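Local coordinates for ripening-associated protein (Musa acuminata, PDB 4PIT), which binds mannose-containing glycans as a jacalin-like lectin, with dimannose held in two neighbouring pockets, at residues B[83-89]-B[131-135]. The protein carries 1 engineered substitution. Numbering follows the deposited sequence.
Sequences YTGAVVL and FLDAI. Engineered in segment 83-89: Thr-84 (natural residue His). With MAN (alpha-D-mannopyranose), chain F; MAN (alpha-D-mannopyranose), chain C; MAN (alpha-D-mannopyranose), chain G; MAN (alpha-D-mannopyranose), chain D.
The Tyr-83 ring turns its edge toward the face of Phe-131 in a T-shaped pair, centroids 5.3 Å apart and planes at 72°. Methyl CG2 of the engineered Thr-84 lies over one face of the tyrosine near its rim, while OG1 sits at the edge of the phenylalanine. That hydroxyl donates to Tyr-83 O and accepts from O1 of mannose C at 2.6 Å; Ala-86 N reaches the same carbonyl from the opposite face, closing the type I' turn 83-86. Phe-131 is shared by two dimannose sites, Tyr-83 packing against it from the second; C6 of mannose F lies near CD2, C6 of mannose G near CE1. Asp-133 anchors mannose F: OD1 accepts from O6, OD2 from O4 at 2.6 Å, and Phe-131 N donates to O6; Gly-15 N and Lys-130 N also hydrogen-bond the sugar. A water links OD2 to Val-87 O. Leu-89 N hydrogen-bonds to Leu-132 O at 3.0 Å, almost straight at 171°. Leu-89 CG, anti to its carbonyl carbon (chi1 -71°), carries CD1 against Leu-132 CD2 and tightly onto Ile-135 CG2 at 3.5 Å. Tyr-83 OH hydrogen-bonds to Asp-35 OD2, which binds mannose in the second site. The turn joining strands 73-83 and 86-96 thus meets the loop into strand 134-140 of the beta-prism. Because O6 both accepts and donates and O4 donates, carboxylate and N-H together read two sugar hydroxyls.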
loop_
_atom_site.group_PDB
_atom_site.type_symbol
_atom_site.label_atom_id
_atom_site.label_comp_id
_atom_site.label_asym_id
_atom_site.label_seq_id
_atom_site.Cartn_x
_atom_site.Cartn_y
_atom_site.Cartn_z
ATOM N N TYR B 83 14.750 -15.939 3.955
ATOM C CA TYR B 83 14.571 -17.324 4.359
ATOM C C TYR B 83 15.202 -18.233 3.320
ATOM O O TYR B 83 14.882 -18.150 2.144
ATOM C CB TYR B 83 13.066 -17.620 4.525
ATOM C CG TYR B 83 12.753 -19.019 5.011
ATOM C CD1 TYR B 83 12.862 -19.354 6.360
ATOM C CD2 TYR B 83 12.271 -19.989 4.135
ATOM C CE1 TYR B 83 12.469 -20.612 6.826
ATOM C CE2 TYR B 83 11.914 -21.252 4.582
ATOM C CZ TYR B 83 12.001 -21.555 5.929
ATOM O OH TYR B 83 11.638 -22.813 6.339
ATOM N N THR B 84 16.124 -19.109 3.767
ATOM C CA THR B 84 16.890 -20.011 2.879
ATOM C C THR B 84 17.644 -19.218 1.775
ATOM O O THR B 84 17.961 -19.759 0.722
ATOM C CB THR B 84 16.026 -21.175 2.301
ATOM O OG1 THR B 84 15.106 -20.691 1.298
ATOM C CG2 THR B 84 15.280 -21.952 3.395
ATOM N N GLY B 85 17.997 -17.968 2.085
ATOM C CA GLY B 85 18.684 -17.094 1.147
ATOM C C GLY B 85 17.793 -16.392 0.150
ATOM O O GLY B 85 18.298 -15.727 -0.757
ATOM N N ALA B 86 16.460 -16.585 0.273
ATOM C CA ALA B 86 15.501 -15.941 -0.618
ATOM C C ALA B 86 14.747 -14.854 0.134
ATOM O O ALA B 86 14.595 -14.940 1.360
ATOM C CB ALA B 86 14.511 -16.991 -1.135
ATOM N N VAL B 87 14.273 -13.837 -0.604
ATOM C CA VAL B 87 13.478 -12.751 -0.039
ATOM C C VAL B 87 12.041 -13.127 -0.354
ATOM O O VAL B 87 11.637 -13.069 -1.526
ATOM C CB VAL B 87 13.898 -11.383 -0.633
ATOM C CG1 VAL B 87 12.964 -10.270 -0.127
ATOM C CG2 VAL B 87 15.351 -11.067 -0.263
ATOM N N VAL B 88 11.278 -13.518 0.665
ATOM C CA VAL B 88 9.912 -14.011 0.439
ATOM C C VAL B 88 8.941 -13.446 1.462
ATOM O O VAL B 88 9.331 -12.697 2.366
ATOM C CB VAL B 88 9.910 -15.576 0.527
ATOM C CG1 VAL B 88 10.839 -16.214 -0.519
ATOM C CG2 VAL B 88 10.255 -16.057 1.948
ATOM N N LEU B 89 7.658 -13.795 1.323
ATOM C CA LEU B 89 6.694 -13.399 2.335
ATOM C C LEU B 89 6.873 -14.325 3.518
ATOM O O LEU B 89 6.659 -15.542 3.403
ATOM C CB LEU B 89 5.263 -13.482 1.776
ATOM C CG LEU B 89 4.931 -12.414 0.740
ATOM C CD1 LEU B 89 3.783 -12.873 -0.082
ATOM C CD2 LEU B 89 4.642 -11.050 1.425
ATOM N N PHE B 131 8.533 -20.845 -2.541
ATOM C CA PHE B 131 7.692 -20.130 -1.591
ATOM C C PHE B 131 6.995 -18.986 -2.338
ATOM O O PHE B 131 7.144 -18.832 -3.557
ATOM C CB PHE B 131 8.534 -19.597 -0.408
ATOM C CG PHE B 131 9.425 -20.669 0.217
ATOM C CD1 PHE B 131 8.867 -21.788 0.827
ATOM C CD2 PHE B 131 10.817 -20.551 0.183
ATOM C CE1 PHE B 131 9.682 -22.796 1.373
ATOM C CE2 PHE B 131 11.632 -21.540 0.775
ATOM C CZ PHE B 131 11.055 -22.657 1.357
ATOM N N LEU B 132 6.205 -18.198 -1.602
ATOM C CA LEU B 132 5.555 -17.061 -2.209
ATOM C C LEU B 132 6.511 -15.866 -2.116
ATOM O O LEU B 132 6.560 -15.177 -1.085
ATOM C CB LEU B 132 4.215 -16.777 -1.535
ATOM C CG LEU B 132 3.309 -15.822 -2.309
ATOM C CD1 LEU B 132 2.969 -16.335 -3.710
ATOM C CD2 LEU B 132 2.036 -15.606 -1.527
ATOM N N ASP B 133 7.258 -15.626 -3.210
ATOM C CA ASP B 133 8.232 -14.540 -3.240
ATOM C C ASP B 133 7.625 -13.184 -3.050
ATOM O O ASP B 133 8.206 -12.356 -2.344
ATOM C CB ASP B 133 8.981 -14.540 -4.573
ATOM C CG ASP B 133 9.794 -15.804 -4.770
ATOM O OD1 ASP B 133 9.175 -16.889 -4.969
ATOM O OD2 ASP B 133 11.045 -15.734 -4.648
ATOM N N ALA B 134 6.463 -12.928 -3.694
ATOM C CA ALA B 134 5.897 -11.574 -3.605
ATOM C C ALA B 134 4.419 -11.596 -3.905
ATOM O O ALA B 134 3.927 -12.491 -4.593
ATOM C CB ALA B 134 6.606 -10.647 -4.586
ATOM N N ILE B 135 3.719 -10.584 -3.405
ATOM C CA ILE B 135 2.281 -10.443 -3.687
ATOM C C ILE B 135 1.928 -8.970 -3.807
ATOM O O ILE B 135 2.444 -8.132 -3.079
ATOM C CB ILE B 135 1.425 -11.175 -2.611
ATOM C CG1 ILE B 135 -0.040 -11.320 -3.102
ATOM C CG2 ILE B 135 1.519 -10.480 -1.240
ATOM C CD1 ILE B 135 -0.932 -12.317 -2.228
HETATM C C1 MAN F . 13.406 -21.381 -5.140
HETATM C C2 MAN F . 13.413 -20.789 -6.542
HETATM C C3 MAN F . 13.675 -19.285 -6.484
HETATM C C4 MAN F . 12.678 -18.603 -5.547
HETATM C C5 MAN F . 12.680 -19.289 -4.183
HETATM C C6 MAN F . 11.622 -18.760 -3.249
HETATM O O2 MAN F . 12.130 -21.033 -7.123
HETATM O O3 MAN F . 13.614 -18.707 -7.782
HETATM O O4 MAN F . 13.060 -17.243 -5.360
HETATM O O5 MAN F . 12.437 -20.704 -4.322
HETATM O O6 MAN F . 10.314 -18.991 -3.784
HETATM C C1 MAN C . 14.898 -21.107 -2.204
HETATM C C2 MAN C . 15.021 -22.003 -3.432
HETATM C C3 MAN C . 16.474 -22.454 -3.577
HETATM C C4 MAN C . 17.386 -21.234 -3.701
HETATM C C5 MAN C . 17.170 -20.273 -2.531
HETATM C C6 MAN C . 17.868 -18.940 -2.719
HETATM O O1 MAN C . 15.132 -21.878 -1.008
HETATM O O2 MAN C . 14.730 -21.248 -4.601
HETATM O O3 MAN C . 16.609 -23.247 -4.748
HETATM O O4 MAN C . 18.746 -21.674 -3.696
HETATM O O5 MAN C . 15.768 -19.984 -2.360
HETATM O O6 MAN C . 17.524 -18.307 -3.964
HETATM C C1 MAN G . 8.074 -25.758 7.644
HETATM C C2 MAN G . 6.963 -26.679 7.154
HETATM C C3 MAN G . 7.003 -26.822 5.632
HETATM C C4 MAN G . 7.034 -25.462 4.935
HETATM C C5 MAN G . 8.169 -24.598 5.486
HETATM C C6 MAN G . 8.156 -23.179 4.945
HETATM O O2 MAN G . 5.720 -26.152 7.593
HETATM O O3 MAN G . 5.890 -27.571 5.158
HETATM O O4 MAN G . 7.244 -25.684 3.550
HETATM O O5 MAN G . 8.055 -24.508 6.918
HETATM O O6 MAN G . 6.944 -22.488 5.271
HETATM C C1 MAN D . 11.596 -25.834 7.332
HETATM C C2 MAN D . 10.400 -25.958 8.282
HETATM C C3 MAN D . 10.729 -26.884 9.453
HETATM C C4 MAN D . 11.258 -28.225 8.954
HETATM C C5 MAN D . 12.451 -27.971 8.036
HETATM C C6 MAN D . 13.066 -29.218 7.448
HETATM O O1 MAN D . 12.608 -25.082 7.936
HETATM O O2 MAN D . 9.304 -26.465 7.532
HETATM O O3 MAN D . 9.592 -27.072 10.288
HETATM O O4 MAN D . 11.635 -29.048 10.055
HETATM O O5 MAN D . 12.048 -27.135 6.937
HETATM O O6 MAN D . 14.387 -28.955 6.998
HETATM O O HOH W 1 12.392 -13.638 -3.999
#